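Local coordinates for protein O-succinylhomoserine sulfhydrylase (Mycobacterium tuberculosis, PDB 3NDN) that probably catalyses the pyridoxal 5'-phosphate-dependent formation of L-homocysteine from O-succinyl-L-homoserine and hydrogen sulfide in methionine biosynthesis, at residues A107-S112 / V200-F205; L113-G118 / Q252-H257; F172-N177 / V183-V188. One frame throughout, in Å; residues are numbered along the deposited sequence.

Interaction 1 of 3, residues A107-S112 / V200-F205; sequences AAVFTS and VLDNVF
In the large PLP-binding domain of this trans-sulfuration enzyme, helix 105-114 lies against the cofactor-facing end of strand 198-202, with Ser112 meeting Val200 and Val109 meeting Asp202. The contact is thin and buried. Ser112 OG comes 4.0 Å from Val200 CG1. Ser112 OG folds back on its own helix (chi1 67°), 3.0 Å from both Ala108 O and Val109 O; either carbonyl could accept its proton, and Val200 offers it only a methyl. One turn back, Val109 CG2 stands 4.4 Å from Asp202 OD2.

The Asp202 carboxylate is held from its other oxygen: Asp202 OD1 accepts from Val204 N at 3.2 Å, nearly in line with its C-O bond, which makes an Asx turn at the end of the strand. OD2 lies close to the pyridine nitrogen N1 of the pyridoxal-lysine at position 227, the place an aspartate takes in fold-type I PLP enzymes. Val222 and Phe171 of the flanking strands also pack on Asp202. The result is a carboxylate set close to the cofactor nitrogen, with apolar neighbours beside it and OD1 fixed by a backbone N-H.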
loop_
_atom_site.group_PDB
_atom_site.type_symbol
_atom_site.label_atom_id
_atom_site.label_comp_id
_atom_site.label_asym_id
_atom_site.label_seq_id
_atom_site.Cartn_x
_atom_site.Cartn_y
_atom_site.Cartn_z
ATOM N N ALA A 107 -19.225 -12.220 -4.078
ATOM C CA ALA A 107 -18.671 -13.355 -3.329
ATOM C C ALA A 107 -19.461 -13.623 -2.043
ATOM O O ALA A 107 -19.716 -14.788 -1.723
ATOM C CB ALA A 107 -17.205 -13.150 -3.035
ATOM N N ALA A 108 -19.870 -12.559 -1.326
ATOM C CA ALA A 108 -20.742 -12.715 -0.150
ATOM C C ALA A 108 -22.119 -13.301 -0.516
ATOM O O ALA A 108 -22.593 -14.199 0.162
ATOM C CB ALA A 108 -20.907 -11.379 0.628
ATOM N N VAL A 109 -22.743 -12.776 -1.576
ATOM C CA VAL A 109 -24.036 -13.269 -2.048
ATOM C C VAL A 109 -23.999 -14.754 -2.455
ATOM O O VAL A 109 -24.831 -15.551 -1.988
ATOM C CB VAL A 109 -24.592 -12.406 -3.233
ATOM C CG1 VAL A 109 -25.881 -13.013 -3.792
ATOM C CG2 VAL A 109 -24.812 -10.973 -2.790
ATOM N N PHE A 110 -23.032 -15.127 -3.308
ATOM C CA PHE A 110 -22.940 -16.511 -3.793
ATOM C C PHE A 110 -22.602 -17.494 -2.659
ATOM O O PHE A 110 -23.254 -18.542 -2.519
ATOM C CB PHE A 110 -21.950 -16.671 -4.981
ATOM C CG PHE A 110 -21.707 -18.108 -5.350
ATOM C CD1 PHE A 110 -22.660 -18.825 -6.088
ATOM C CD2 PHE A 110 -20.574 -18.778 -4.880
ATOM C CE1 PHE A 110 -22.474 -20.172 -6.389
ATOM C CE2 PHE A 110 -20.365 -20.120 -5.174
ATOM C CZ PHE A 110 -21.317 -20.832 -5.929
ATOM N N THR A 111 -21.603 -17.157 -1.844
ATOM C CA THR A 111 -21.178 -18.046 -0.757
ATOM C C THR A 111 -22.257 -18.196 0.338
ATOM O O THR A 111 -22.448 -19.296 0.865
ATOM C CB THR A 111 -19.787 -17.646 -0.184
ATOM O OG1 THR A 111 -18.811 -17.709 -1.237
ATOM C CG2 THR A 111 -19.349 -18.565 0.945
ATOM N N SER A 112 -22.987 -17.122 0.635
ATOM C CA SER A 112 -24.024 -17.180 1.686
ATOM C C SER A 112 -25.174 -18.108 1.252
ATOM O O SER A 112 -25.629 -18.959 2.040
ATOM C CB SER A 112 -24.541 -15.793 2.064
ATOM O OG SER A 112 -25.265 -15.177 1.003
ATOM N N VAL A 200 -32.165 -14.277 3.896
ATOM C CA VAL A 200 -30.926 -13.533 3.539
ATOM C C VAL A 200 -31.303 -12.163 2.952
ATOM O O VAL A 200 -31.930 -12.095 1.895
ATOM C CB VAL A 200 -30.000 -14.320 2.527
ATOM C CG1 VAL A 200 -28.658 -13.568 2.269
ATOM C CG2 VAL A 200 -29.699 -15.729 3.025
ATOM N N LEU A 201 -30.932 -11.086 3.662
ATOM C CA LEU A 201 -31.151 -9.700 3.225
ATOM C C LEU A 201 -29.864 -9.086 2.653
ATOM O O LEU A 201 -28.843 -9.097 3.325
ATOM C CB LEU A 201 -31.615 -8.827 4.417
ATOM C CG LEU A 201 -31.761 -7.309 4.216
ATOM C CD1 LEU A 201 -32.951 -6.982 3.300
ATOM C CD2 LEU A 201 -31.895 -6.542 5.568
ATOM N N ASP A 202 -29.938 -8.564 1.425
ATOM C CA ASP A 202 -28.871 -7.753 0.797
ATOM C C ASP A 202 -29.191 -6.291 1.125
ATOM O O ASP A 202 -30.170 -5.745 0.615
ATOM C CB ASP A 202 -28.861 -8.040 -0.728
ATOM C CG ASP A 202 -27.953 -7.104 -1.534
ATOM O OD1 ASP A 202 -27.680 -5.958 -1.104
ATOM O OD2 ASP A 202 -27.525 -7.525 -2.640
ATOM N N ASN A 203 -28.385 -5.684 2.007
ATOM C CA ASN A 203 -28.668 -4.363 2.597
ATOM C C ASN A 203 -27.776 -3.220 2.056
ATOM O O ASN A 203 -27.564 -2.216 2.746
ATOM C CB ASN A 203 -28.543 -4.440 4.139
ATOM C CG ASN A 203 -29.277 -3.310 4.851
ATOM O OD1 ASN A 203 -30.355 -2.885 4.424
ATOM N ND2 ASN A 203 -28.690 -2.808 5.940
ATOM N N VAL A 204 -27.302 -3.366 0.817
ATOM C CA VAL A 204 -26.318 -2.433 0.218
ATOM C C VAL A 204 -26.857 -1.004 -0.014
ATOM O O VAL A 204 -26.179 -0.027 0.319
ATOM C CB VAL A 204 -25.682 -3.020 -1.081
ATOM C CG1 VAL A 204 -24.656 -2.055 -1.672
ATOM C CG2 VAL A 204 -25.005 -4.364 -0.780
ATOM N N PHE A 205 -28.064 -0.895 -0.577
ATOM C CA PHE A 205 -28.752 0.387 -0.814
ATOM C C PHE A 205 -28.898 1.248 0.457
ATOM O O PHE A 205 -28.602 2.450 0.446
ATOM C CB PHE A 205 -30.134 0.090 -1.418
ATOM C CG PHE A 205 -30.804 1.275 -2.093
ATOM C CD1 PHE A 205 -30.729 1.434 -3.480
ATOM C CD2 PHE A 205 -31.539 2.200 -1.351
ATOM C CE1 PHE A 205 -31.364 2.502 -4.118
ATOM C CE2 PHE A 205 -32.188 3.282 -1.981
ATOM C CZ PHE A 205 -32.093 3.428 -3.370
#

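Interaction 2 of 3, residues L113-G118 / Q252-H257; sequences LGALLG and QKLMRH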
loop_
_atom_site.group_PDB
_atom_site.type_symbol
_atom_site.label_atom_id
_atom_site.label_comp_id
_atom_site.label_asym_id
_atom_site.label_seq_id
_atom_site.Cartn_x
_atom_site.Cartn_y
_atom_site.Cartn_z
ATOM N N LEU A 113 -25.614 -17.939 0.001
ATOM C CA LEU A 113 -26.654 -18.779 -0.595
ATOM C C LEU A 113 -26.200 -20.217 -0.831
ATOM O O LEU A 113 -26.967 -21.163 -0.574
ATOM C CB LEU A 113 -27.184 -18.162 -1.894
ATOM C CG LEU A 113 -27.978 -16.868 -1.756
ATOM C CD1 LEU A 113 -28.242 -16.247 -3.130
ATOM C CD2 LEU A 113 -29.305 -17.091 -1.000
ATOM N N GLY A 114 -24.964 -20.388 -1.310
ATOM C CA GLY A 114 -24.385 -21.715 -1.522
ATOM C C GLY A 114 -24.241 -22.495 -0.222
ATOM O O GLY A 114 -24.347 -23.723 -0.206
ATOM N N ALA A 115 -24.015 -21.776 0.875
ATOM C CA ALA A 115 -23.934 -22.372 2.204
ATOM C C ALA A 115 -25.259 -23.007 2.655
ATOM O O ALA A 115 -25.256 -23.905 3.497
ATOM C CB ALA A 115 -23.529 -21.298 3.213
ATOM N N LEU A 116 -26.373 -22.492 2.134
ATOM C CA LEU A 116 -27.723 -22.949 2.513
ATOM C C LEU A 116 -28.321 -23.930 1.494
ATOM O O LEU A 116 -29.317 -24.623 1.793
ATOM C CB LEU A 116 -28.665 -21.742 2.671
ATOM C CG LEU A 116 -28.395 -20.708 3.787
ATOM C CD1 LEU A 116 -29.235 -19.447 3.573
ATOM C CD2 LEU A 116 -28.673 -21.303 5.171
ATOM N N LEU A 117 -27.731 -23.982 0.299
ATOM C CA LEU A 117 -28.380 -24.618 -0.860
ATOM C C LEU A 117 -27.516 -25.609 -1.665
ATOM O O LEU A 117 -26.664 -25.207 -2.469
ATOM C CB LEU A 117 -28.954 -23.550 -1.806
ATOM C CG LEU A 117 -29.991 -22.539 -1.307
ATOM C CD1 LEU A 117 -30.054 -21.366 -2.260
ATOM C CD2 LEU A 117 -31.392 -23.190 -1.145
ATOM N N GLY A 118 -27.767 -26.901 -1.456
ATOM C CA GLY A 118 -27.182 -27.962 -2.296
ATOM C C GLY A 118 -28.165 -28.473 -3.350
ATOM O O GLY A 118 -29.290 -27.964 -3.472
ATOM N N GLN A 252 -17.764 -21.285 6.704
ATOM C CA GLN A 252 -16.321 -21.518 6.861
ATOM C C GLN A 252 -15.802 -22.576 5.882
ATOM O O GLN A 252 -14.740 -22.405 5.289
ATOM C CB GLN A 252 -15.967 -21.902 8.304
ATOM C CG GLN A 252 -14.459 -21.996 8.592
ATOM C CD GLN A 252 -14.161 -22.560 9.988
ATOM O OE1 GLN A 252 -14.366 -21.889 11.005
ATOM N NE2 GLN A 252 -13.685 -23.804 10.037
ATOM N N LYS A 253 -16.551 -23.658 5.705
ATOM C CA LYS A 253 -16.135 -24.718 4.779
ATOM C C LYS A 253 -15.958 -24.204 3.350
ATOM O O LYS A 253 -14.936 -24.486 2.709
ATOM C CB LYS A 253 -17.112 -25.894 4.822
ATOM C CG LYS A 253 -16.653 -27.111 4.040
ATOM C CD LYS A 253 -17.658 -28.237 4.148
ATOM C CE LYS A 253 -17.143 -29.496 3.457
ATOM N NZ LYS A 253 -18.245 -30.499 3.290
ATOM N N LEU A 254 -16.941 -23.459 2.840
ATOM C CA LEU A 254 -16.801 -22.883 1.508
ATOM C C LEU A 254 -15.656 -21.850 1.408
ATOM O O LEU A 254 -14.952 -21.792 0.397
ATOM C CB LEU A 254 -18.136 -22.289 1.008
ATOM C CG LEU A 254 -19.228 -23.278 0.565
ATOM C CD1 LEU A 254 -20.547 -22.543 0.199
ATOM C CD2 LEU A 254 -18.748 -24.117 -0.631
ATOM N N MET A 255 -15.467 -21.038 2.452
ATOM C CA MET A 255 -14.409 -20.009 2.429
ATOM C C MET A 255 -12.986 -20.592 2.417
ATOM O O MET A 255 -12.142 -20.153 1.629
ATOM C CB MET A 255 -14.579 -18.978 3.569
ATOM C CG MET A 255 -15.797 -18.063 3.444
ATOM S SD MET A 255 -15.939 -17.038 1.952
ATOM C CE MET A 255 -14.441 -16.007 2.085
ATOM N N ARG A 256 -12.728 -21.577 3.277
ATOM C CA ARG A 256 -11.425 -22.240 3.331
ATOM C C ARG A 256 -11.069 -22.922 1.999
ATOM O O ARG A 256 -9.957 -22.759 1.471
ATOM C CB ARG A 256 -11.390 -23.275 4.464
ATOM C CG ARG A 256 -11.482 -22.708 5.879
ATOM C CD ARG A 256 -11.061 -23.746 6.916
ATOM N NE ARG A 256 -11.061 -23.223 8.282
ATOM C CZ ARG A 256 -10.432 -23.810 9.298
ATOM N NH1 ARG A 256 -9.749 -24.928 9.097
ATOM N NH2 ARG A 256 -10.468 -23.274 10.509
ATOM N N HIS A 257 -12.017 -23.676 1.448
ATOM C CA HIS A 257 -11.730 -24.557 0.311
ATOM C C HIS A 257 -11.997 -24.046 -1.115
ATOM O O HIS A 257 -11.364 -24.538 -2.062
ATOM C CB HIS A 257 -12.374 -25.929 0.567
ATOM C CG HIS A 257 -11.988 -26.527 1.891
ATOM N ND1 HIS A 257 -10.678 -26.790 2.238
ATOM C CD2 HIS A 257 -12.736 -26.886 2.960
ATOM C CE1 HIS A 257 -10.638 -27.308 3.453
ATOM N NE2 HIS A 257 -11.873 -27.375 3.916
#
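Gly114 O, on the residue whose carbonyl carbon Leu254 touches, takes a hydrogen bond from Arg143 NH1 of the second subunit and a weak one from Leu117 N of its own chain, at 3.4 Å. It sits near the end of helix 105-114, where the chain passes helix 244-258 in the PLP-binding domain, beside a subunit interface. Across the contact the work is done by one side chain. Leu254 leaves its helix with CG anti to its own carbonyl carbon (chi1 -74°) and CD1 anti to CA (chi2 175°), an extended shape that carries CD1 over to the 113-118 backbone. There the methyl rests on the face of the peptide between Gly114 and Ala115, with Leu254 CD1 3.7 Å from Gly114 C and 3.6 Å from Ala115 N. Gly114 has no side chain to hold it off, so the leucine packs on bare backbone, and the backbones come close: the CA atoms of Ala115 and Leu254 are 7.2 Å apart. The contact is one of van der Waals fit.

Trp144 of the second subunit packs on Leu254 and gives its indole NE1 proton to a hydrogen bond with Leu117 O. On the same helix as Leu254, Lys253 NZ forms a salt bridge with Glu139 of the second subunit, and His257 ND1 is hydrogen-bonded to Ser132 there, so both segments face that neighbour. Beside the peptide, Ala115 CB stands 4.4 Å from Leu254 CD1.

Interaction 3 of 3, residues F172-N177 / V183-V188; sequences FETPSN and VDIAAV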
loop_
_atom_site.group_PDB
_atom_site.type_symbol
_atom_site.label_atom_id
_atom_site.label_comp_id
_atom_site.label_asym_id
_atom_site.label_seq_id
_atom_site.Cartn_x
_atom_site.Cartn_y
_atom_site.Cartn_z
ATOM N N PHE A 172 -33.826 -11.362 -0.924
ATOM C CA PHE A 172 -34.317 -10.122 -1.571
ATOM C C PHE A 172 -33.438 -8.897 -1.231
ATOM O O PHE A 172 -32.648 -8.957 -0.286
ATOM C CB PHE A 172 -35.800 -9.831 -1.230
ATOM C CG PHE A 172 -36.089 -9.643 0.260
ATOM C CD1 PHE A 172 -35.962 -8.393 0.865
ATOM C CD2 PHE A 172 -36.530 -10.718 1.039
ATOM C CE1 PHE A 172 -36.232 -8.213 2.239
ATOM C CE2 PHE A 172 -36.805 -10.559 2.415
ATOM C CZ PHE A 172 -36.658 -9.299 3.024
ATOM N N GLU A 173 -33.581 -7.826 -2.021
ATOM C CA GLU A 173 -33.020 -6.489 -1.733
ATOM C C GLU A 173 -34.173 -5.516 -1.475
ATOM O O GLU A 173 -35.232 -5.641 -2.105
ATOM C CB GLU A 173 -32.238 -5.936 -2.936
ATOM C CG GLU A 173 -31.059 -6.778 -3.435
ATOM C CD GLU A 173 -30.656 -6.435 -4.879
ATOM O OE1 GLU A 173 -30.879 -5.275 -5.322
ATOM O OE2 GLU A 173 -30.119 -7.331 -5.572
ATOM N N THR A 174 -33.970 -4.552 -0.566
ATOM C CA THR A 174 -34.935 -3.449 -0.360
ATOM C C THR A 174 -34.240 -2.182 0.176
ATOM O O THR A 174 -33.438 -2.274 1.101
ATOM C CB THR A 174 -36.158 -3.854 0.541
ATOM O OG1 THR A 174 -37.104 -2.774 0.596
ATOM C CG2 THR A 174 -35.732 -4.226 1.968
ATOM N N PRO A 175 -34.475 -1.017 -0.455
ATOM C CA PRO A 175 -35.207 -0.777 -1.717
ATOM C C PRO A 175 -34.523 -1.455 -2.918
ATOM O O PRO A 175 -33.349 -1.823 -2.807
ATOM C CB PRO A 175 -35.136 0.743 -1.890
ATOM C CG PRO A 175 -34.831 1.303 -0.502
ATOM C CD PRO A 175 -33.953 0.242 0.128
ATOM N N SER A 176 -35.244 -1.602 -4.036
ATOM C CA SER A 176 -34.681 -2.146 -5.297
ATOM C C SER A 176 -33.990 -1.051 -6.107
ATOM O O SER A 176 -34.126 0.130 -5.802
ATOM C CB SER A 176 -35.751 -2.846 -6.151
ATOM O OG SER A 176 -36.624 -1.916 -6.793
ATOM N N ASN A 177 -33.246 -1.446 -7.132
ATOM C CA ASN A 177 -32.491 -0.498 -7.944
ATOM C C ASN A 177 -32.706 -0.812 -9.423
ATOM O O ASN A 177 -32.404 -1.917 -9.863
ATOM C CB ASN A 177 -31.010 -0.572 -7.550
ATOM C CG ASN A 177 -30.087 0.090 -8.560
ATOM O OD1 ASN A 177 -30.371 1.170 -9.083
ATOM N ND2 ASN A 177 -28.960 -0.562 -8.829
ATOM N N VAL A 183 -39.736 -4.194 -0.109
ATOM C CA VAL A 183 -40.237 -5.469 0.423
ATOM C C VAL A 183 -40.507 -5.290 1.935
ATOM O O VAL A 183 -39.694 -4.682 2.634
ATOM C CB VAL A 183 -39.213 -6.618 0.192
ATOM C CG1 VAL A 183 -39.701 -7.930 0.802
ATOM C CG2 VAL A 183 -38.923 -6.795 -1.310
ATOM N N ASP A 184 -41.651 -5.783 2.425
ATOM C CA ASP A 184 -42.013 -5.684 3.854
ATOM C C ASP A 184 -41.197 -6.712 4.667
ATOM O O ASP A 184 -41.554 -7.893 4.696
ATOM C CB ASP A 184 -43.528 -5.935 4.023
ATOM C CG ASP A 184 -44.074 -5.526 5.400
ATOM O OD1 ASP A 184 -43.401 -5.700 6.429
ATOM O OD2 ASP A 184 -45.240 -5.071 5.463
ATOM N N ILE A 185 -40.122 -6.274 5.325
ATOM C CA ILE A 185 -39.171 -7.224 5.973
ATOM C C ILE A 185 -39.827 -8.110 7.058
ATOM O O ILE A 185 -39.708 -9.340 7.008
ATOM C CB ILE A 185 -37.887 -6.514 6.520
ATOM C CG1 ILE A 185 -37.112 -5.816 5.395
ATOM C CG2 ILE A 185 -36.949 -7.505 7.265
ATOM C CD1 ILE A 185 -36.037 -4.807 5.913
ATOM N N ALA A 186 -40.518 -7.497 8.024
ATOM C CA ALA A 186 -41.155 -8.266 9.112
ATOM C C ALA A 186 -42.212 -9.269 8.618
ATOM O O ALA A 186 -42.287 -10.391 9.119
ATOM C CB ALA A 186 -41.749 -7.346 10.173
ATOM N N ALA A 187 -43.028 -8.866 7.646
ATOM C CA ALA A 187 -44.082 -9.748 7.136
ATOM C C ALA A 187 -43.507 -10.928 6.331
ATOM O O ALA A 187 -43.964 -12.065 6.471
ATOM C CB ALA A 187 -45.098 -8.951 6.322
ATOM N N VAL A 188 -42.498 -10.666 5.501
ATOM C CA VAL A 188 -41.868 -11.739 4.722
ATOM C C VAL A 188 -41.100 -12.710 5.643
ATOM O O VAL A 188 -41.146 -13.927 5.438
ATOM C CB VAL A 188 -40.959 -11.185 3.586
ATOM C CG1 VAL A 188 -40.097 -12.295 2.965
ATOM C CG2 VAL A 188 -41.813 -10.491 2.523
#
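Strand 169-173 runs out into a loop with a cis peptide before Pro175, and the chain returns past it to start helix 185-194, bringing the CA atoms of Thr174 and Val183 within 5.7 Å. This is the strand-to-helix half of a beta-alpha-beta unit whose second strand, 198-202, lies parallel to and beside the first. The Phe172 ring is the centre of the packing. Its CG sits between the backbone N and the carbonyl carbon (chi1 60°), which turns the ring from the strand toward the incoming chain. Val183 lays CG1 over the middle of one face, 3.8 Å from the centroid of the Phe172 ring and only 12° off the normal, a CH-pi contact. Ile185 comes instead to the rim, near the ring plane, its CG1 4.1 Å from Phe172 CE1, while Val188 CG1 reaches Phe172 CE2 at 3.8 Å from an oblique direction. Three side chains of 183-188 thus meet the ring from different directions, and Val199 and Leu201 of the next strand also touch it.

Thr174 supplies the polar link. Its OG1, anti to the backbone N, accepts from Val183 N over 3.1 Å in a fairly straight bond (166°), and its methyl CG2 packs against Ile185 CD1 at 4.0 Å. One side chain therefore joins the loop by a hydrogen bond and the helix start by apolar contact. Asp184, the N-cap, weakly accepts from Ala187 N through OD1, while Gln321 bonds both Val183 O and Ile185 N. The Glu173 side chain leaves the strand away from 183-188, its OE2 accepting a hydrogen bond from Phe130 N, but its backbone still takes part: Glu173 O lies 3.9 Å from Val183 CG2.

How the interactions relate
The three contacts belong to the PLP-binding domain. Interactions 1 and 2 share helix 105-114, and their centres are about 13 Å apart; Thr111 O of one lies 3.8 Å from Leu254 CD1 of the other, and Val200 CG2 lies 3.8 Å from Leu116 CD1. Interaction 3 joins interaction 1 through neighbouring parallel strands: Asp202 N probably donates a hydrogen bond to Phe172 O at 3.2 Å, and Leu201 CD1 packs on Phe172 CE1. Interactions 2 and 3 do not touch, with centres about 24 Å apart. Interaction 1 touches both and contains the aspartate that lies near the cofactor's pyridine nitrogen. Interactions 1 and 2 both touch the second subunit, and interaction 3 touches no other chain.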